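PDB 4HDE: SCO1/SenC family lipoprotein from Bacillus anthracis, which probably acts as a membrane-tethered, thioredoxin-like SCO protein that helps deliver copper to cytochrome c oxidase during its assembly. Local coordinates for residues A[38-43]-A[87-92]; A[50-55]-A[91-96]; A[57-62]-A[97-102]; A[137-142]-A[146-151]. All coordinates share one frame; numbering follows the deposited sequence.

Interaction 1. Residues A[38-43]-A[87-92]; sequences DFMFTN and KAFIQK
Thr42 OG1 is hydrogen-bonded to Asp81, and this anchor outside the contact leaves the other branch of the threonine, CG2, to lie against Phe89, 3.8 Å from Phe89 CB. The two side chains run antiparallel, so the methyl rides along the root of the phenylalanine and meets its ring obliquely. Phe89 belongs to helix 83-90. Its CG lies anti to the backbone N (chi1 178°), which sends the ring out from the helix to the C-terminal end of strand 35-40. There Met40, a selenomethionine, meets it from the strand side in a Met-aromatic contact. In the conformer described here, one of two modelled, Met40 SE reaches Phe89 CE2 at 3.5 Å, oblique to the ring. The methyl beyond it bends back over the face, with Met40 CE 4.0 Å from the centroid of the Phe89 ring in a CH-pi contact. A long, flexible side chain suits this place because it can fold around a flat surface. Met40 also touches Leu86 of the same helix and Cys48, probably the second cysteine of the family's CxxxC motif. The attraction across the segments is thus dispersive and weakly directional, as expected of selenium and methyl against a ring.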
loop_
_atom_site.group_PDB
_atom_site.type_symbol
_atom_site.label_atom_id
_atom_site.label_comp_id
_atom_site.label_asym_id
_atom_site.label_seq_id
_atom_site.Cartn_x
_atom_site.Cartn_y
_atom_site.Cartn_z
ATOM N N ASP A 38 0.188 1.468 0.565
ATOM C CA ASP A 38 0.899 2.667 0.159
ATOM C C ASP A 38 0.798 2.878 -1.356
ATOM O O ASP A 38 0.270 2.024 -2.076
ATOM C CB ASP A 38 2.349 2.684 0.686
ATOM C CG ASP A 38 3.266 1.697 -0.018
ATOM O OD1 ASP A 38 2.786 0.813 -0.749
ATOM O OD2 ASP A 38 4.510 1.792 0.185
ATOM N N PHE A 39 1.297 4.028 -1.804
ATOM C CA PHE A 39 1.331 4.422 -3.216
ATOM C C PHE A 39 2.779 4.667 -3.607
ATOM O O PHE A 39 3.516 5.320 -2.873
ATOM C CB PHE A 39 0.494 5.685 -3.430
ATOM C CG PHE A 39 -0.979 5.457 -3.270
ATOM C CD1 PHE A 39 -1.774 5.214 -4.378
ATOM C CD2 PHE A 39 -1.575 5.470 -2.015
ATOM C CE1 PHE A 39 -3.140 4.991 -4.245
ATOM C CE2 PHE A 39 -2.945 5.246 -1.879
ATOM C CZ PHE A 39 -3.723 5.003 -2.998
HETATM N N MSE A 40 3.186 4.156 -4.760
HETATM C CA MSE A 40 4.577 4.256 -5.190
HETATM C C MSE A 40 4.694 4.045 -6.689
HETATM O O MSE A 40 3.704 3.818 -7.373
HETATM C CB MSE A 40 5.422 3.218 -4.460
HETATM C CG MSE A 40 4.828 1.818 -4.493
HETATM SE SE MSE A 40 6.177 0.437 -4.684
HETATM C CE MSE A 40 6.484 0.585 -6.599
ATOM N N PHE A 41 5.908 4.164 -7.213
ATOM C CA PHE A 41 6.155 3.841 -8.616
ATOM C C PHE A 41 7.592 3.393 -8.790
ATOM O O PHE A 41 8.470 3.821 -8.046
ATOM C CB PHE A 41 5.753 4.978 -9.580
ATOM C CG PHE A 41 6.577 6.236 -9.465
ATOM C CD1 PHE A 41 7.431 6.625 -10.492
ATOM C CD2 PHE A 41 6.448 7.059 -8.357
ATOM C CE1 PHE A 41 8.172 7.798 -10.387
ATOM C CE2 PHE A 41 7.179 8.233 -8.254
ATOM C CZ PHE A 41 8.042 8.592 -9.253
ATOM N N THR A 42 7.834 2.513 -9.755
ATOM C CA THR A 42 9.139 1.859 -9.839
ATOM C C THR A 42 10.253 2.750 -10.370
ATOM O O THR A 42 11.423 2.478 -10.116
ATOM C CB THR A 42 9.109 0.534 -10.646
ATOM O OG1 THR A 42 8.986 0.806 -12.044
ATOM C CG2 THR A 42 7.961 -0.355 -10.185
ATOM N N ASN A 43 9.909 3.811 -11.089
ATOM C CA ASN A 43 10.937 4.713 -11.601
ATOM C C ASN A 43 11.224 5.898 -10.684
ATOM O O ASN A 43 11.845 6.874 -11.097
ATOM C CB ASN A 43 10.592 5.190 -13.011
ATOM C CG ASN A 43 10.850 4.124 -14.058
ATOM O OD1 ASN A 43 11.998 3.865 -14.426
ATOM N ND2 ASN A 43 9.785 3.491 -14.537
ATOM N N LYS A 87 7.215 -6.852 -10.151
ATOM C CA LYS A 87 7.814 -8.075 -9.637
ATOM C C LYS A 87 9.324 -7.898 -9.467
ATOM O O LYS A 87 9.901 -8.282 -8.439
ATOM C CB LYS A 87 7.500 -9.244 -10.570
ATOM C CG LYS A 87 7.884 -10.617 -10.019
ATOM C CD LYS A 87 7.328 -11.731 -10.889
ATOM C CE LYS A 87 7.576 -13.093 -10.278
ATOM N NZ LYS A 87 6.818 -13.249 -9.010
ATOM N N ALA A 88 9.973 -7.300 -10.460
ATOM C CA ALA A 88 11.412 -7.069 -10.378
ATOM C C ALA A 88 11.749 -6.067 -9.280
ATOM O O ALA A 88 12.759 -6.213 -8.583
ATOM C CB ALA A 88 11.950 -6.597 -11.717
ATOM N N PHE A 89 10.896 -5.062 -9.126
ATOM C CA PHE A 89 11.077 -4.045 -8.100
ATOM C C PHE A 89 11.030 -4.647 -6.697
ATOM O O PHE A 89 11.942 -4.433 -5.893
ATOM C CB PHE A 89 10.019 -2.944 -8.255
ATOM C CG PHE A 89 10.094 -1.858 -7.200
ATOM C CD1 PHE A 89 10.956 -0.788 -7.350
ATOM C CD2 PHE A 89 9.283 -1.908 -6.074
ATOM C CE1 PHE A 89 11.021 0.210 -6.389
ATOM C CE2 PHE A 89 9.345 -0.912 -5.115
ATOM C CZ PHE A 89 10.210 0.140 -5.275
ATOM N N ILE A 90 9.986 -5.413 -6.401
ATOM C CA ILE A 90 9.793 -5.886 -5.028
ATOM C C ILE A 90 10.854 -6.900 -4.591
ATOM O O ILE A 90 11.183 -6.996 -3.406
ATOM C CB ILE A 90 8.358 -6.435 -4.798
ATOM C CG1 ILE A 90 8.064 -6.619 -3.300
ATOM C CG2 ILE A 90 8.147 -7.738 -5.527
ATOM C CD1 ILE A 90 8.182 -5.344 -2.479
ATOM N N GLN A 91 11.424 -7.622 -5.550
ATOM C CA GLN A 91 12.398 -8.655 -5.214
ATOM C C GLN A 91 13.640 -8.103 -4.507
ATOM O O GLN A 91 14.313 -8.835 -3.784
ATOM C CB GLN A 91 12.771 -9.489 -6.445
ATOM C CG GLN A 91 11.620 -10.362 -6.951
ATOM C CD GLN A 91 11.984 -11.188 -8.170
ATOM O OE1 GLN A 91 12.962 -10.902 -8.859
ATOM N NE2 GLN A 91 11.195 -12.224 -8.440
ATOM N N LYS A 92 13.919 -6.819 -4.676
ATOM C CA LYS A 92 15.070 -6.229 -4.009
ATOM C C LYS A 92 14.865 -6.136 -2.501
ATOM O O LYS A 92 15.811 -6.273 -1.718
ATOM C CB LYS A 92 15.346 -4.839 -4.574
ATOM C CG LYS A 92 16.448 -4.102 -3.832
ATOM C CD LYS A 92 16.892 -2.856 -4.583
ATOM C CE LYS A 92 18.015 -2.162 -3.832
ATOM N NZ LYS A 92 19.011 -1.539 -4.743
#

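Interaction 2. Residues A[50-55]-A[91-96]; sequences PMTANM and QKFTED
Thr52 and Ala53, on helix 48-64, receive the ring of Phe93; this helix follows the first strand of the central sheet in the thioredoxin-like fold. The tight part is the threonine methyl: Thr52 CG2 stands over one ring face in a CH-pi contact, 3.8 Å from the centroid of Phe93 and only 3.6 Å from Phe93 CD2. The methyl gets there because CG2 is anti to the backbone N, which leaves Thr52 OG1 beside that N and bonded to the helix carbonyl of Cys48. Threonine suits the place because its methyl can meet the ring while its hydroxyl bonds within the helix. Lys92 CB lies over the opposite face; both it and Thr52 CG2 sit off-centre, near the rim, and Phe89 meets the ring as well.

The looser part is on the solvent side, at exposed Ala53. Its small methyl lets the backbone approach, with Ala53 N 3.8 Å from Phe93 CD1, while Ala53 CB stays at 4.2 Å from the same CD1. Beyond Phe93 the chain leaves the helix surface through an ST turn: Thr94 OG1, also bonded to Gln59, accepts a nearly straight hydrogen bond (163°) from Asp96 N at 3.0 Å.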
loop_
_atom_site.group_PDB
_atom_site.type_symbol
_atom_site.label_atom_id
_atom_site.label_comp_id
_atom_site.label_asym_id
_atom_site.label_seq_id
_atom_site.Cartn_x
_atom_site.Cartn_y
_atom_site.Cartn_z
ATOM N N PRO A 50 13.073 3.787 -0.261
ATOM C CA PRO A 50 13.058 3.724 1.212
ATOM C C PRO A 50 11.674 3.426 1.795
ATOM O O PRO A 50 11.600 2.718 2.791
ATOM C CB PRO A 50 13.558 5.100 1.653
ATOM C CG PRO A 50 13.596 5.946 0.427
ATOM C CD PRO A 50 13.655 5.042 -0.771
HETATM N N MSE A 51 10.600 3.928 1.191
HETATM C CA MSE A 51 9.252 3.567 1.634
HETATM C C MSE A 51 9.061 2.061 1.598
HETATM O O MSE A 51 8.468 1.467 2.510
HETATM C CB MSE A 51 8.185 4.203 0.733
HETATM C CG MSE A 51 7.950 5.678 0.940
HETATM SE SE MSE A 51 6.642 6.410 -0.309
HETATM C CE MSE A 51 5.111 5.391 0.289
ATOM N N THR A 52 9.506 1.447 0.508
ATOM C CA THR A 52 9.317 0.025 0.336
ATOM C C THR A 52 10.172 -0.750 1.334
ATOM O O THR A 52 9.717 -1.753 1.891
ATOM C CB THR A 52 9.594 -0.393 -1.110
ATOM O OG1 THR A 52 8.737 0.363 -1.986
ATOM C CG2 THR A 52 9.304 -1.865 -1.297
ATOM N N ALA A 53 11.391 -0.283 1.597
ATOM C CA ALA A 53 12.200 -0.905 2.642
ATOM C C ALA A 53 11.515 -0.782 4.006
ATOM O O ALA A 53 11.585 -1.701 4.839
ATOM C CB ALA A 53 13.577 -0.288 2.681
ATOM N N ASN A 54 10.869 0.352 4.254
ATOM C CA ASN A 54 10.158 0.536 5.518
ATOM C C ASN A 54 8.955 -0.402 5.615
ATOM O O ASN A 54 8.687 -0.999 6.662
ATOM C CB ASN A 54 9.725 1.990 5.696
ATOM C CG ASN A 54 10.896 2.936 5.833
ATOM O OD1 ASN A 54 12.014 2.529 6.151
ATOM N ND2 ASN A 54 10.647 4.216 5.590
HETATM N N MSE A 55 8.231 -0.555 4.520
HETATM C CA MSE A 55 7.146 -1.502 4.504
HETATM C C MSE A 55 7.663 -2.928 4.716
HETATM O O MSE A 55 7.030 -3.719 5.412
HETATM C CB MSE A 55 6.336 -1.378 3.215
HETATM C CG MSE A 55 5.102 -2.281 3.208
HETATM SE SE MSE A 55 3.779 -1.867 1.840
HETATM C CE MSE A 55 2.850 -0.420 2.772
ATOM N N GLN A 91 11.424 -7.622 -5.550
ATOM C CA GLN A 91 12.398 -8.655 -5.214
ATOM C C GLN A 91 13.640 -8.103 -4.507
ATOM O O GLN A 91 14.313 -8.835 -3.784
ATOM C CB GLN A 91 12.771 -9.489 -6.445
ATOM C CG GLN A 91 11.620 -10.362 -6.951
ATOM C CD GLN A 91 11.984 -11.188 -8.170
ATOM O OE1 GLN A 91 12.962 -10.902 -8.859
ATOM N NE2 GLN A 91 11.195 -12.224 -8.440
ATOM N N LYS A 92 13.919 -6.819 -4.676
ATOM C CA LYS A 92 15.070 -6.229 -4.009
ATOM C C LYS A 92 14.865 -6.136 -2.501
ATOM O O LYS A 92 15.811 -6.273 -1.718
ATOM C CB LYS A 92 15.346 -4.839 -4.574
ATOM C CG LYS A 92 16.448 -4.102 -3.832
ATOM C CD LYS A 92 16.892 -2.856 -4.583
ATOM C CE LYS A 92 18.015 -2.162 -3.832
ATOM N NZ LYS A 92 19.011 -1.539 -4.743
ATOM N N PHE A 93 13.620 -5.914 -2.103
ATOM C CA PHE A 93 13.302 -5.493 -0.739
ATOM C C PHE A 93 12.865 -6.590 0.206
ATOM O O PHE A 93 12.964 -6.428 1.418
ATOM C CB PHE A 93 12.219 -4.421 -0.785
ATOM C CG PHE A 93 12.618 -3.214 -1.570
ATOM C CD1 PHE A 93 13.400 -2.217 -1.008
ATOM C CD2 PHE A 93 12.237 -3.089 -2.897
ATOM C CE1 PHE A 93 13.771 -1.106 -1.759
ATOM C CE2 PHE A 93 12.604 -1.988 -3.644
ATOM C CZ PHE A 93 13.373 -0.995 -3.077
ATOM N N THR A 94 12.328 -7.671 -0.342
ATOM C CA THR A 94 11.800 -8.744 0.483
ATOM C C THR A 94 11.842 -10.064 -0.265
ATOM O O THR A 94 11.780 -10.085 -1.491
ATOM C CB THR A 94 10.356 -8.457 0.948
ATOM O OG1 THR A 94 9.929 -9.512 1.819
ATOM C CG2 THR A 94 9.406 -8.354 -0.237
ATOM N N GLU A 95 11.963 -11.153 0.486
ATOM C CA GLU A 95 11.869 -12.498 -0.072
ATOM C C GLU A 95 10.490 -13.101 0.175
ATOM O O GLU A 95 10.245 -14.266 -0.141
ATOM C CB GLU A 95 12.949 -13.397 0.524
ATOM C CG GLU A 95 14.348 -12.931 0.183
ATOM C CD GLU A 95 15.410 -13.920 0.591
ATOM O OE1 GLU A 95 15.487 -14.250 1.790
ATOM O OE2 GLU A 95 16.166 -14.367 -0.294
ATOM N N ASP A 96 9.593 -12.306 0.747
ATOM C CA ASP A 96 8.254 -12.766 1.072
ATOM C C ASP A 96 7.207 -11.900 0.379
ATOM O O ASP A 96 7.007 -10.746 0.743
ATOM C CB ASP A 96 8.053 -12.733 2.592
ATOM C CG ASP A 96 6.719 -13.321 3.029
ATOM O OD1 ASP A 96 5.979 -13.868 2.183
ATOM O OD2 ASP A 96 6.419 -13.249 4.240
#

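Interaction 3. Residues A[57-62]-A[97-102]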
loop_
_atom_site.group_PDB
_atom_site.type_symbol
_atom_site.label_atom_id
_atom_site.label_comp_id
_atom_site.label_asym_id
_atom_site.label_seq_id
_atom_site.Cartn_x
_atom_site.Cartn_y
_atom_site.Cartn_z
ATOM N N LYS A 57 10.263 -3.754 6.525
ATOM C CA LYS A 57 10.576 -3.863 7.948
ATOM C C LYS A 57 9.287 -4.131 8.721
ATOM O O LYS A 57 9.254 -4.997 9.601
ATOM C CB LYS A 57 11.258 -2.595 8.451
ATOM C CG LYS A 57 11.623 -2.662 9.931
ATOM C CD LYS A 57 12.608 -1.567 10.328
ATOM C CE LYS A 57 12.796 -1.520 11.840
ATOM N NZ LYS A 57 13.285 -2.806 12.416
ATOM N N LEU A 58 8.219 -3.425 8.368
ATOM C CA LEU A 58 6.918 -3.639 8.985
ATOM C C LEU A 58 6.419 -5.058 8.736
ATOM O O LEU A 58 5.870 -5.689 9.636
ATOM C CB LEU A 58 5.911 -2.613 8.460
ATOM C CG LEU A 58 4.494 -2.684 9.023
ATOM C CD1 LEU A 58 4.502 -2.572 10.537
ATOM C CD2 LEU A 58 3.670 -1.572 8.410
ATOM N N GLN A 59 6.599 -5.559 7.517
ATOM C CA GLN A 59 6.205 -6.916 7.167
ATOM C C GLN A 59 6.913 -7.937 8.059
ATOM O O GLN A 59 6.294 -8.858 8.604
ATOM C CB GLN A 59 6.516 -7.189 5.693
ATOM C CG GLN A 59 6.184 -8.600 5.232
ATOM C CD GLN A 59 6.691 -8.911 3.832
ATOM O OE1 GLN A 59 7.829 -8.588 3.477
ATOM N NE2 GLN A 59 5.864 -9.588 3.039
ATOM N N LYS A 60 8.223 -7.773 8.221
ATOM C CA LYS A 60 9.015 -8.689 9.020
ATOM C C LYS A 60 8.599 -8.628 10.497
ATOM O O LYS A 60 8.475 -9.653 11.176
ATOM C CB LYS A 60 10.499 -8.353 8.858
ATOM C CG LYS A 60 11.447 -9.398 9.383
ATOM C CD LYS A 60 12.896 -8.955 9.201
ATOM C CE LYS A 60 13.789 -10.115 8.796
ATOM N NZ LYS A 60 13.452 -10.607 7.430
HETATM N N MSE A 61 8.382 -7.420 10.996
HETATM C CA MSE A 61 8.001 -7.244 12.395
HETATM C C MSE A 61 6.624 -7.834 12.671
HETATM O O MSE A 61 6.398 -8.445 13.721
HETATM C CB MSE A 61 8.051 -5.763 12.772
HETATM C CG MSE A 61 9.467 -5.199 12.819
HETATM SE SE MSE A 61 9.544 -3.288 13.178
HETATM C CE MSE A 61 9.066 -3.296 15.076
ATOM N N ALA A 62 5.703 -7.655 11.735
ATOM C CA ALA A 62 4.362 -8.205 11.908
ATOM C C ALA A 62 4.405 -9.727 11.947
ATOM O O ALA A 62 3.730 -10.351 12.773
ATOM C CB ALA A 62 3.428 -7.710 10.804
ATOM N N THR A 97 6.543 -12.450 -0.630
ATOM C CA THR A 97 5.410 -11.761 -1.234
ATOM C C THR A 97 4.109 -12.555 -1.098
ATOM O O THR A 97 3.110 -12.244 -1.745
ATOM C CB THR A 97 5.666 -11.383 -2.707
ATOM O OG1 THR A 97 6.016 -12.553 -3.451
ATOM C CG2 THR A 97 6.802 -10.375 -2.800
ATOM N N SER A 98 4.110 -13.553 -0.222
ATOM C CA SER A 98 2.892 -14.312 0.029
ATOM C C SER A 98 1.759 -13.398 0.502
ATOM O O SER A 98 0.586 -13.656 0.227
ATOM C CB SER A 98 3.136 -15.420 1.054
ATOM O OG SER A 98 3.449 -14.872 2.319
ATOM N N ASN A 99 2.110 -12.330 1.211
ATOM C CA ASN A 99 1.119 -11.373 1.698
ATOM C C ASN A 99 1.408 -9.946 1.237
ATOM O O ASN A 99 1.069 -8.995 1.928
ATOM C CB ASN A 99 1.019 -11.414 3.226
ATOM C CG ASN A 99 2.288 -10.919 3.910
ATOM O OD1 ASN A 99 3.377 -10.980 3.338
ATOM N ND2 ASN A 99 2.152 -10.425 5.132
ATOM N N TRP A 100 2.054 -9.790 0.085
ATOM C CA TRP A 100 2.342 -8.448 -0.423
ATOM C C TRP A 100 2.052 -8.421 -1.915
ATOM O O TRP A 100 2.706 -9.119 -2.701
ATOM C CB TRP A 100 3.804 -8.072 -0.171
ATOM C CG TRP A 100 4.151 -6.603 -0.319
ATOM C CD1 TRP A 100 3.439 -5.625 -0.968
ATOM C CD2 TRP A 100 5.310 -5.969 0.211
ATOM N NE1 TRP A 100 4.104 -4.417 -0.871
ATOM C CE2 TRP A 100 5.252 -4.608 -0.145
ATOM C CE3 TRP A 100 6.398 -6.422 0.966
ATOM C CZ2 TRP A 100 6.244 -3.702 0.213
ATOM C CZ3 TRP A 100 7.378 -5.518 1.326
ATOM C CH2 TRP A 100 7.294 -4.174 0.950
ATOM N N ASN A 101 1.052 -7.631 -2.293
ATOM C CA ASN A 101 0.672 -7.479 -3.690
ATOM C C ASN A 101 0.890 -6.053 -4.148
ATOM O O ASN A 101 0.487 -5.108 -3.469
ATOM C CB ASN A 101 -0.785 -7.894 -3.888
ATOM C CG ASN A 101 -0.963 -9.374 -3.806
ATOM O OD1 ASN A 101 -0.828 -10.077 -4.808
ATOM N ND2 ASN A 101 -1.235 -9.881 -2.603
ATOM N N LEU A 102 1.579 -5.902 -5.274
ATOM C CA LEU A 102 1.810 -4.596 -5.886
ATOM C C LEU A 102 0.905 -4.545 -7.104
ATOM O O LEU A 102 0.876 -5.489 -7.895
ATOM C CB LEU A 102 3.284 -4.420 -6.267
ATOM C CG LEU A 102 4.254 -4.433 -5.085
ATOM C CD1 LEU A 102 4.687 -5.851 -4.712
ATOM C CD2 LEU A 102 5.462 -3.598 -5.426
HETATM O O HOH W 1 4.010 -10.008 7.417
#
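Gln59 and Asn99 set their amide groups almost in one plane, only 13° apart, and Gln59 NE2 donates to Asn99 OD1 at 2.9 Å through a moderately bent bond (151° at the hydrogen). Asn99 OD1 lies close to the amide plane of Gln59, whereas the donor is somewhat tilted from the carbonyl plane of Asn99. Trp100 is turned quite differently: its ring stands nearly perpendicular to the Gln59 amide, and Gln59 OE1 sits at the indole edge, 3.6 Å from Trp100 CE3, where the ring's C-H groups are weakly positive. The extended Gln59 chain, with CG anti to the backbone N (chi1 178°), carries the amide out from helix 48-64 to this edge. In the thioredoxin-like fold this helix packs over the sheet and reaches strand 100-103, one of the sheet's two edge strands, entered through a type I turn spanning Thr97 to Trp100. Glutamine suits a buried site with both donors and acceptors nearby: its NE2 also bonds to Asp96 O and its OE1 to Thr94 OG1, which fixes the amide's rotation. The indole NE1 bonds Ser73. A water completes the junction, donating to Gln59 O at 2.8 Å and accepting from Asn99 ND2 at 3.0 Å.

Interaction 4. Residues A[137-142]-A[146-151]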
loop_
_atom_site.group_PDB
_atom_site.type_symbol
_atom_site.label_atom_id
_atom_site.label_comp_id
_atom_site.label_asym_id
_atom_site.label_seq_id
_atom_site.Cartn_x
_atom_site.Cartn_y
_atom_site.Cartn_z
ATOM N N PHE A 137 1.569 5.416 4.951
ATOM C CA PHE A 137 1.049 4.056 5.027
ATOM C C PHE A 137 -0.347 4.149 5.654
ATOM O O PHE A 137 -0.547 4.901 6.603
ATOM C CB PHE A 137 1.913 3.175 5.937
ATOM C CG PHE A 137 3.301 2.863 5.407
ATOM C CD1 PHE A 137 3.675 3.131 4.088
ATOM C CD2 PHE A 137 4.223 2.248 6.250
ATOM C CE1 PHE A 137 4.962 2.824 3.640
ATOM C CE2 PHE A 137 5.500 1.938 5.812
ATOM C CZ PHE A 137 5.869 2.217 4.510
ATOM N N TYR A 138 -1.291 3.374 5.141
ATOM C CA TYR A 138 -2.661 3.365 5.641
ATOM C C TYR A 138 -3.036 1.994 6.162
ATOM O O TYR A 138 -2.816 0.993 5.485
ATOM C CB TYR A 138 -3.630 3.745 4.520
ATOM C CG TYR A 138 -3.338 5.084 3.902
ATOM C CD1 TYR A 138 -3.895 6.247 4.415
ATOM C CD2 TYR A 138 -2.502 5.188 2.805
ATOM C CE1 TYR A 138 -3.625 7.481 3.839
ATOM C CE2 TYR A 138 -2.223 6.412 2.230
ATOM C CZ TYR A 138 -2.783 7.547 2.749
ATOM O OH TYR A 138 -2.504 8.765 2.166
ATOM N N LEU A 139 -3.621 1.954 7.354
ATOM C CA LEU A 139 -4.094 0.710 7.950
ATOM C C LEU A 139 -5.590 0.584 7.709
ATOM O O LEU A 139 -6.363 1.458 8.108
ATOM C CB LEU A 139 -3.790 0.678 9.450
ATOM C CG LEU A 139 -4.232 -0.570 10.211
ATOM C CD1 LEU A 139 -3.469 -1.785 9.725
ATOM C CD2 LEU A 139 -4.027 -0.363 11.708
ATOM N N ILE A 140 -5.985 -0.517 7.076
ATOM C CA ILE A 140 -7.373 -0.775 6.709
ATOM C C ILE A 140 -7.865 -2.000 7.479
ATOM O O ILE A 140 -7.164 -3.011 7.564
ATOM C CB ILE A 140 -7.509 -0.990 5.181
ATOM C CG1 ILE A 140 -7.098 0.283 4.434
ATOM C CG2 ILE A 140 -8.925 -1.325 4.792
ATOM C CD1 ILE A 140 -5.784 0.184 3.710
ATOM N N ASP A 141 -9.058 -1.904 8.055
ATOM C CA ASP A 141 -9.558 -2.998 8.891
ATOM C C ASP A 141 -10.338 -4.053 8.098
ATOM O O ASP A 141 -10.504 -3.945 6.874
ATOM C CB ASP A 141 -10.367 -2.464 10.083
ATOM C CG ASP A 141 -11.744 -1.930 9.691
ATOM O OD1 ASP A 141 -12.151 -2.013 8.510
ATOM O OD2 ASP A 141 -12.441 -1.443 10.610
ATOM N N GLN A 142 -10.813 -5.079 8.809
ATOM C CA GLN A 142 -11.483 -6.222 8.199
ATOM C C GLN A 142 -12.805 -5.823 7.552
ATOM O O GLN A 142 -13.304 -6.507 6.658
ATOM C CB GLN A 142 -11.714 -7.324 9.246
ATOM C CG GLN A 142 -10.420 -7.827 9.890
ATOM C CD GLN A 142 -10.142 -7.179 11.233
ATOM O OE1 GLN A 142 -10.263 -5.962 11.395
ATOM N NE2 GLN A 142 -9.743 -7.990 12.202
ATOM N N VAL A 146 -10.560 2.536 5.973
ATOM C CA VAL A 146 -9.265 3.045 6.398
ATOM C C VAL A 146 -9.388 3.554 7.823
ATOM O O VAL A 146 -10.275 4.360 8.125
ATOM C CB VAL A 146 -8.768 4.176 5.499
ATOM C CG1 VAL A 146 -7.315 4.454 5.792
ATOM C CG2 VAL A 146 -8.962 3.819 4.034
HETATM N N MSE A 147 -8.506 3.078 8.691
HETATM C CA MSE A 147 -8.597 3.410 10.098
HETATM C C MSE A 147 -7.470 4.307 10.602
HETATM O O MSE A 147 -7.694 5.110 11.497
HETATM C CB MSE A 147 -8.724 2.138 10.947
HETATM C CG MSE A 147 -9.975 1.316 10.606
HETATM SE SE MSE A 147 -11.674 2.287 10.762
HETATM C CE MSE A 147 -12.206 1.637 12.517
ATOM N N LYS A 148 -6.271 4.174 10.034
ATOM C CA LYS A 148 -5.120 4.947 10.507
ATOM C C LYS A 148 -4.194 5.308 9.360
ATOM O O LYS A 148 -4.120 4.589 8.363
ATOM C CB LYS A 148 -4.328 4.139 11.545
ATOM C CG LYS A 148 -5.073 3.848 12.842
ATOM C CD LYS A 148 -5.240 5.133 13.622
ATOM C CE LYS A 148 -5.358 4.895 15.107
ATOM N NZ LYS A 148 -5.078 6.159 15.844
ATOM N N LYS A 149 -3.488 6.423 9.520
ATOM C CA LYS A 149 -2.486 6.903 8.581
ATOM C C LYS A 149 -1.183 7.159 9.343
ATOM O O LYS A 149 -1.208 7.723 10.445
ATOM C CB LYS A 149 -2.973 8.208 7.932
ATOM C CG LYS A 149 -2.041 8.807 6.879
ATOM C CD LYS A 149 -2.543 10.152 6.368
ATOM C CE LYS A 149 -1.984 11.293 7.207
ATOM N NZ LYS A 149 -2.351 12.629 6.661
ATOM N N TYR A 150 -0.052 6.775 8.757
ATOM C CA TYR A 150 1.261 6.950 9.387
ATOM C C TYR A 150 2.250 7.372 8.322
ATOM O O TYR A 150 2.019 7.125 7.145
ATOM C CB TYR A 150 1.779 5.636 9.974
ATOM C CG TYR A 150 0.776 4.790 10.715
ATOM C CD1 TYR A 150 0.583 4.935 12.078
ATOM C CD2 TYR A 150 0.060 3.805 10.052
ATOM C CE1 TYR A 150 -0.328 4.128 12.762
ATOM C CE2 TYR A 150 -0.843 2.997 10.720
ATOM C CZ TYR A 150 -1.025 3.160 12.071
ATOM O OH TYR A 150 -1.924 2.345 12.725
ATOM N N SER A 151 3.368 7.979 8.704
ATOM C CA SER A 151 4.379 8.286 7.699
ATOM C C SER A 151 5.111 7.031 7.227
ATOM O O SER A 151 5.588 6.228 8.029
ATOM C CB SER A 151 5.389 9.310 8.204
ATOM O OG SER A 151 6.350 9.580 7.189
#
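Leu139 O takes two backbone N-H groups at once, because Leu139 is opposed by two residues, Met147 and Lys148, a classic beta bulge. The bond from Met147 N to Leu139 O is short and nearly straight at 2.7 Å, while that from Lys148 N to Leu139 O is weak at 3.3 Å. The bulge interrupts an antiparallel hairpin, strands 136-140 and 146-151, whose second strand is the outermost on this side of the five-stranded sheet. Away from it the pairing is regular: Phe137 and Tyr150 bond to each other in both directions, and Leu139 N donates to Lys148 O at 2.9 Å. The extra residue shifts the register by one, so that Val146 rather than Met147 pairs with Ile140.

On the face carrying Tyr138 and Ile140, the branched Val146 touches both, one methyl to each: CG1 is 4.0 Å from Tyr138 CB, and CG2 4.0 Å from Ile140 CG1. Lys149 CG is anti to the backbone N (chi1 -178°), which lays the methylenes parallel to the Tyr138 side chain, Lys149 CG 3.7 Å from Tyr138 CE1; the ammonium group continues past the ring. A lysine suits this exposed strand position, carbon against the ring and charge beyond. At the turn end, CE of selenomethionine Met147 touches Asp141 OD2, while Asp141 OD1 is bonded to Lys145 N.

The other face is covered partly by helix 158-169, whose Leu168 touches Leu139 and whose Asp164 bonds the Tyr150 hydroxyl. Leu139 CB meets the edge of the Tyr150 ring, and its CD2 methyl lies 3.6 Å from Tyr150 OH.

In the fold
Interactions 1, 2 and 3 form a continuous band: the centres of 1 and 2 are about 8 Å apart, as are those of 2 and 3. Interactions 1 and 2 meet where Phe89 CE2 packs 3.4 Å from Thr52 OG1, while Ile90 CD1, 3.7 Å from Trp100 CZ2, joins 1 to 3. Interaction 4 forms the sheet edge opposite strand 100-103, its centre about 20 Å from that of interaction 1 and across the chain's centre from it, yet Phe137 CZ reaches Met51 O at 3.4 Å and so links the hairpin to helix 48-64. Cys48, beside interaction 1, and His133, which Met51 touches, probably belong to the copper site by family analogy, so interactions 1 and 2 probably border it.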